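Local coordinates for farnesyl diphosphate synthase (Rhodobacter capsulatus, PDB 3LVS), which probably joins isopentenyl diphosphate to allylic diphosphates to build farnesyl diphosphate, as a member of the polyprenyl synthetase family, at residues L167-I172 with V245-L250. Sequence-based numbering, arbitrary orientation.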
loop_
_atom_site.group_PDB
_atom_site.type_symbol
_atom_site.label_atom_id
_atom_site.label_comp_id
_atom_site.label_asym_id
_atom_site.label_seq_id
_atom_site.Cartn_x
_atom_site.Cartn_y
_atom_site.Cartn_z
ATOM N N LEU B 167 -21.935 -16.350 15.536
ATOM C CA LEU B 167 -21.690 -14.911 15.468
ATOM C C LEU B 167 -22.931 -14.084 15.798
ATOM O O LEU B 167 -24.029 -14.347 15.292
ATOM C CB LEU B 167 -21.114 -14.510 14.105
ATOM C CG LEU B 167 -19.744 -15.097 13.745
ATOM C CD1 LEU B 167 -19.544 -15.033 12.244
ATOM C CD2 LEU B 167 -18.602 -14.395 14.492
ATOM N N THR B 168 -22.739 -13.091 16.661
ATOM C CA THR B 168 -23.797 -12.156 16.997
ATOM C C THR B 168 -23.965 -11.128 15.874
ATOM O O THR B 168 -23.139 -11.045 14.952
ATOM C CB THR B 168 -23.486 -11.394 18.293
ATOM O OG1 THR B 168 -22.344 -10.561 18.082
ATOM C CG2 THR B 168 -23.222 -12.352 19.449
ATOM N N LEU B 169 -25.043 -10.351 15.970
ATOM C CA LEU B 169 -25.312 -9.246 15.062
ATOM C C LEU B 169 -24.207 -8.185 15.089
ATOM O O LEU B 169 -23.723 -7.769 14.034
ATOM C CB LEU B 169 -26.659 -8.620 15.405
ATOM C CG LEU B 169 -27.108 -7.471 14.515
ATOM C CD1 LEU B 169 -27.618 -8.007 13.169
ATOM C CD2 LEU B 169 -28.140 -6.614 15.247
ATOM N N ASP B 170 -23.802 -7.767 16.288
ATOM C CA ASP B 170 -22.714 -6.787 16.449
ATOM C C ASP B 170 -21.425 -7.191 15.725
ATOM O O ASP B 170 -20.764 -6.351 15.107
ATOM C CB ASP B 170 -22.407 -6.564 17.933
ATOM C CG ASP B 170 -23.492 -5.769 18.641
ATOM O OD1 ASP B 170 -24.515 -5.446 17.998
ATOM O OD2 ASP B 170 -23.318 -5.458 19.841
ATOM N N GLU B 171 -21.097 -8.483 15.804
ATOM C CA GLU B 171 -19.892 -9.027 15.209
ATOM C C GLU B 171 -19.951 -8.970 13.691
ATOM O O GLU B 171 -19.039 -8.421 13.092
ATOM C CB GLU B 171 -19.620 -10.450 15.710
ATOM C CG GLU B 171 -19.023 -10.490 17.122
ATOM C CD GLU B 171 -19.124 -11.864 17.797
ATOM O OE1 GLU B 171 -19.828 -12.763 17.281
ATOM O OE2 GLU B 171 -18.495 -12.036 18.862
ATOM N N ILE B 172 -21.021 -9.492 13.077
ATOM C CA ILE B 172 -21.161 -9.413 11.621
ATOM C C ILE B 172 -21.323 -7.982 11.089
ATOM O O ILE B 172 -21.059 -7.725 9.917
ATOM C CB ILE B 172 -22.260 -10.368 11.021
ATOM C CG1 ILE B 172 -23.683 -9.888 11.300
ATOM C CG2 ILE B 172 -22.066 -11.804 11.489
ATOM C CD1 ILE B 172 -24.714 -10.537 10.346
ATOM N N VAL B 245 -29.826 -12.490 7.129
ATOM C CA VAL B 245 -31.079 -13.229 6.980
ATOM C C VAL B 245 -31.262 -14.250 8.119
ATOM O O VAL B 245 -32.339 -14.338 8.706
ATOM C CB VAL B 245 -31.220 -13.878 5.576
ATOM C CG1 VAL B 245 -32.468 -14.759 5.501
ATOM C CG2 VAL B 245 -31.279 -12.795 4.497
ATOM N N SER B 246 -30.205 -14.988 8.457
ATOM C CA SER B 246 -30.268 -15.938 9.571
ATOM C C SER B 246 -30.522 -15.241 10.917
ATOM O O SER B 246 -31.259 -15.752 11.755
ATOM C CB SER B 246 -29.009 -16.824 9.626
ATOM O OG SER B 246 -27.905 -16.154 10.219
ATOM N N LEU B 247 -29.943 -14.058 11.099
ATOM C CA LEU B 247 -30.059 -13.332 12.355
ATOM C C LEU B 247 -31.351 -12.524 12.503
ATOM O O LEU B 247 -31.916 -12.457 13.600
ATOM C CB LEU B 247 -28.847 -12.422 12.547
ATOM C CG LEU B 247 -27.726 -12.856 13.502
ATOM C CD1 LEU B 247 -27.527 -14.361 13.605
ATOM C CD2 LEU B 247 -26.434 -12.171 13.117
ATOM N N LEU B 248 -31.815 -11.921 11.408
ATOM C CA LEU B 248 -32.938 -10.987 11.444
ATOM C C LEU B 248 -34.221 -11.597 10.859
ATOM O O LEU B 248 -35.314 -11.079 11.072
ATOM C CB LEU B 248 -32.576 -9.699 10.681
ATOM C CG LEU B 248 -32.014 -8.440 11.367
ATOM C CD1 LEU B 248 -31.220 -8.725 12.631
ATOM C CD2 LEU B 248 -31.190 -7.587 10.398
ATOM N N GLY B 249 -34.084 -12.703 10.131
ATOM C CA GLY B 249 -35.196 -13.244 9.342
ATOM C C GLY B 249 -35.228 -12.591 7.971
ATOM O O GLY B 249 -34.657 -11.514 7.785
ATOM N N LEU B 250 -35.888 -13.246 7.016
ATOM C CA LEU B 250 -36.018 -12.750 5.652
ATOM C C LEU B 250 -36.680 -11.374 5.607
ATOM O O LEU B 250 -36.127 -10.448 5.027
ATOM C CB LEU B 250 -36.829 -13.729 4.799
ATOM C CG LEU B 250 -36.440 -14.040 3.342
ATOM C CD1 LEU B 250 -37.688 -14.335 2.489
ATOM C CD2 LEU B 250 -35.574 -12.960 2.690
#
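With CG turned anti to the backbone N (chi1 -178°), L169 brings its CD1 against L248 of helix 244-248, while I172, whose CG1 sits between the backbone N and the carbonyl carbon (chi1 74°), carries CD1 outward through an extended second torsion (chi2 161°) to meet L247 tip to tip. That pair closes to 3.6 Å between I172 CD1 and L247 CD2. The same L247 methyl lies 3.7 Å from L169 N, beside the backbone where helix 169-195 begins, and L247 CD1 rests 3.9 Å from L167 O. The two methyls of L247 thus divide their contacts, CD1 at the loop carbonyl and CD2 at the helix start and I172. Beside them, the side chains of L169 and L248 cross at about a right angle, meeting through CD1 of each residue at 3.7 Å.

The turn that L247 meets is held by a capping box. T168 N donates to E171 OE1 at 3.0 Å, approaching from above the carboxylate plane, and E171 N returns a weak bond of 3.3 Å to T168 OG1. F244 also touches the side chains of L169 and I172, and A242 those of L167 and L247. The contact illustrates how a short helix at the edge of a mainly helical prenyltransferase fold can pack on the start of a long one: no hydrogen bond crosses between 167-172 and 245-250, so the join depends on the fit of leucine and isoleucine methyls and not on directional bonds.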